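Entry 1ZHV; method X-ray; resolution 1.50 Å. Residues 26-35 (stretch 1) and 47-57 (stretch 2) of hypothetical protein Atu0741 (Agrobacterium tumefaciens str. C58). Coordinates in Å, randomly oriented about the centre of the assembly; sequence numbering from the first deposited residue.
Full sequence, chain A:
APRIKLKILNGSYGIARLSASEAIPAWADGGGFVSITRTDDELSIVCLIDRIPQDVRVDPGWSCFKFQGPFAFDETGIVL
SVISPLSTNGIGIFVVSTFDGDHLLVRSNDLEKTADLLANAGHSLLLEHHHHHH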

# COMPACT_ATOMS: atom_id res chain seq x y z
N ALA A 26 8.45 -7.25 17.84
CA ALA A 26 7.35 -6.73 18.63
C ALA A 26 6.78 -5.45 18.06
O ALA A 26 5.63 -5.10 18.32
CB ALA A 26 7.81 -6.49 20.06
N TRP A 27 7.58 -4.73 17.27
CA TRP A 27 7.13 -3.48 16.69
C TRP A 27 6.35 -3.63 15.39
O TRP A 27 5.79 -2.65 14.89
CB TRP A 27 8.32 -2.55 16.44
CG TRP A 27 9.42 -3.14 15.60
CD1 TRP A 27 10.60 -3.67 16.05
CD2 TRP A 27 9.45 -3.26 14.17
NE1 TRP A 27 11.36 -4.10 14.99
CE2 TRP A 27 10.68 -3.86 13.83
CE3 TRP A 27 8.56 -2.91 13.15
CZ2 TRP A 27 11.04 -4.13 12.50
CZ3 TRP A 27 8.91 -3.17 11.83
CH2 TRP A 27 10.15 -3.78 11.52
N ALA A 28 6.30 -4.84 14.84
CA ALA A 28 5.62 -5.07 13.57
C ALA A 28 4.11 -4.87 13.61
O ALA A 28 3.57 -4.06 12.86
CB ALA A 28 5.94 -6.46 13.06
N ASP A 29 3.44 -5.63 14.47
CA ASP A 29 2.00 -5.52 14.56
C ASP A 29 1.61 -4.36 15.47
O ASP A 29 2.12 -4.21 16.58
CB ASP A 29 1.41 -6.84 15.09
CG ASP A 29 -0.05 -6.99 14.75
OD1 ASP A 29 -0.73 -5.96 14.57
OD2 ASP A 29 -0.53 -8.14 14.68
N GLY A 30 0.69 -3.54 14.99
CA GLY A 30 0.23 -2.40 15.75
C GLY A 30 -0.94 -1.81 15.00
O GLY A 30 -1.66 -2.52 14.30
N GLY A 31 -1.15 -0.51 15.15
CA GLY A 31 -2.25 0.13 14.45
C GLY A 31 -1.92 0.38 13.00
O GLY A 31 -0.75 0.35 12.60
N GLY A 32 -2.94 0.64 12.20
CA GLY A 32 -2.74 0.90 10.79
C GLY A 32 -2.62 -0.36 9.95
O GLY A 32 -2.98 -1.45 10.39
N PHE A 33 -2.10 -0.19 8.74
CA PHE A 33 -1.91 -1.31 7.82
C PHE A 33 -0.62 -2.04 8.17
O PHE A 33 0.42 -1.42 8.35
CB PHE A 33 -1.83 -0.80 6.38
CG PHE A 33 -1.60 -1.87 5.36
CD1 PHE A 33 -2.64 -2.68 4.92
CD2 PHE A 33 -0.33 -2.08 4.83
CE1 PHE A 33 -2.43 -3.67 3.97
CE2 PHE A 33 -0.10 -3.07 3.88
CZ PHE A 33 -1.15 -3.87 3.45
N VAL A 34 -0.71 -3.36 8.27
CA VAL A 34 0.45 -4.19 8.60
C VAL A 34 0.52 -5.40 7.68
O VAL A 34 -0.45 -6.13 7.53
CB VAL A 34 0.38 -4.71 10.05
CG1 VAL A 34 1.58 -5.59 10.36
CG2 VAL A 34 0.30 -3.54 11.01
N SER A 35 1.68 -5.61 7.05
CA SER A 35 1.85 -6.77 6.19
C SER A 35 3.20 -7.39 6.49
O SER A 35 4.24 -6.80 6.20
CB SER A 35 1.76 -6.39 4.71
OG SER A 35 1.74 -7.57 3.91
N CYS A 47 4.64 -1.38 7.56
CA CYS A 47 3.90 -0.82 8.69
C CYS A 47 4.24 0.65 8.81
O CYS A 47 5.07 1.16 8.07
CB CYS A 47 4.25 -1.56 9.99
SG CYS A 47 5.93 -1.34 10.62
N LEU A 48 3.58 1.34 9.73
CA LEU A 48 3.83 2.75 9.93
C LEU A 48 5.31 2.95 10.24
O LEU A 48 5.87 2.28 11.10
CB LEU A 48 2.95 3.29 11.06
CG LEU A 48 1.47 3.39 10.68
CD1 LEU A 48 0.63 3.73 11.91
CD2 LEU A 48 1.29 4.46 9.61
N ILE A 49 5.94 3.88 9.52
CA ILE A 49 7.36 4.19 9.68
C ILE A 49 7.74 4.47 11.13
O ILE A 49 8.85 4.13 11.56
CB ILE A 49 7.75 5.41 8.83
CG1 ILE A 49 7.48 5.13 7.36
CG2 ILE A 49 9.22 5.73 9.04
CD1 ILE A 49 7.91 6.26 6.42
N ASP A 50 6.83 5.08 11.87
CA ASP A 50 7.07 5.42 13.26
C ASP A 50 7.52 4.23 14.10
O ASP A 50 8.27 4.39 15.06
CB ASP A 50 5.81 6.02 13.89
CG ASP A 50 5.34 7.27 13.17
OD1 ASP A 50 6.17 8.17 12.94
OD2 ASP A 50 4.13 7.35 12.85
N ARG A 51 7.05 3.04 13.74
CA ARG A 51 7.40 1.83 14.48
C ARG A 51 8.66 1.12 14.00
O ARG A 51 9.13 0.19 14.65
CB ARG A 51 6.24 0.83 14.46
CG ARG A 51 4.96 1.33 15.11
CD ARG A 51 4.17 0.18 15.71
NE ARG A 51 3.66 -0.77 14.72
CZ ARG A 51 2.64 -0.54 13.90
NH1 ARG A 51 2.00 0.63 13.93
NH2 ARG A 51 2.24 -1.48 13.06
N ILE A 52 9.20 1.53 12.86
CA ILE A 52 10.39 0.88 12.33
C ILE A 52 11.66 1.46 12.97
O ILE A 52 11.93 2.65 12.85
CB ILE A 52 10.46 1.03 10.80
CG1 ILE A 52 9.18 0.47 10.18
CG2 ILE A 52 11.67 0.27 10.26
CD1 ILE A 52 9.03 0.73 8.69
N PRO A 53 12.43 0.61 13.68
CA PRO A 53 13.67 0.99 14.36
C PRO A 53 14.78 1.44 13.41
O PRO A 53 14.77 1.12 12.22
CB PRO A 53 14.05 -0.29 15.12
CG PRO A 53 12.74 -0.95 15.36
CD PRO A 53 12.05 -0.77 14.03
N GLN A 54 15.76 2.15 13.96
CA GLN A 54 16.89 2.67 13.18
C GLN A 54 17.96 1.63 12.84
O GLN A 54 18.86 1.90 12.06
CB GLN A 54 17.55 3.83 13.93
CG GLN A 54 16.65 5.02 14.17
CD GLN A 54 16.12 5.62 12.87
OE1 GLN A 54 16.49 5.19 11.78
NE2 GLN A 54 15.26 6.63 12.98
N ASP A 55 17.86 0.44 13.45
CA ASP A 55 18.82 -0.63 13.20
C ASP A 55 18.28 -1.62 12.16
O ASP A 55 18.85 -2.70 11.97
CB ASP A 55 19.15 -1.36 14.51
CG ASP A 55 17.98 -2.19 15.02
OD1 ASP A 55 16.83 -1.80 14.77
OD2 ASP A 55 18.22 -3.23 15.69
N VAL A 56 17.19 -1.26 11.48
CA VAL A 56 16.59 -2.13 10.46
C VAL A 56 16.59 -1.49 9.07
O VAL A 56 16.29 -0.31 8.90
CB VAL A 56 15.12 -2.51 10.85
CG1 VAL A 56 14.48 -3.35 9.75
CG2 VAL A 56 15.10 -3.30 12.16
N ARG A 57 16.95 -2.29 8.07
CA ARG A 57 16.97 -1.82 6.69
C ARG A 57 15.54 -1.49 6.30
O ARG A 57 14.62 -2.25 6.60
CB ARG A 57 17.55 -2.88 5.75
CG ARG A 57 19.06 -3.00 5.83
CD ARG A 57 19.64 -3.66 4.59
NE ARG A 57 19.21 -5.05 4.46
CZ ARG A 57 19.48 -6.00 5.35
NH1 ARG A 57 20.18 -5.72 6.44
NH2 ARG A 57 19.06 -7.25 5.14
O HOH W 1 1.12 -0.12 10.63

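Two side chains, Trp 27 and Arg 51, dominate this contact, which buries about 500 Å² in all. Trp 27 points toward stretch 2 and lays its broad indole against apolar neighbours. Pro 53 CD sits over one ring face, 3.4 Å from Trp 27 CE2, in a CH-pi contact. Cys 47 SG lies at the ring edge, 3.7 Å from Trp 27 CZ3. Ile 52 CG1 is 4.0 Å from Trp 27 CZ3.

The Trp 27 carbonyl O accepts a hydrogen bond from Arg 51 NE (2.8 Å). Ala 28 is buried, and its CB points away. Ala 28 O accepts a nearly straight hydrogen bond from Arg 51 NH2 (2.9 Å, 176°). The glycine turn then passes close to the guanidinium. Gly 30 N stands over one face, and a CB on Gly 30 would clash with Arg 51 CZ. Gly 31 O accepts from Arg 51 NH1 (3.1 Å). Arginine suits this place because its several N-H groups reach three carbonyls near one plane.

Gly 32 has backbone angles that call for glycine. Phe 33 O receives a CA-H...O contact from Cys 47 CA (3.5 Å). A water donates to Gly 31 O and Phe 33 O, and accepts from Leu 48 N and Arg 51 NH2. Val 34 CG2 packs 3.5 Å from Arg 51 NH2, at the guanidinium edge.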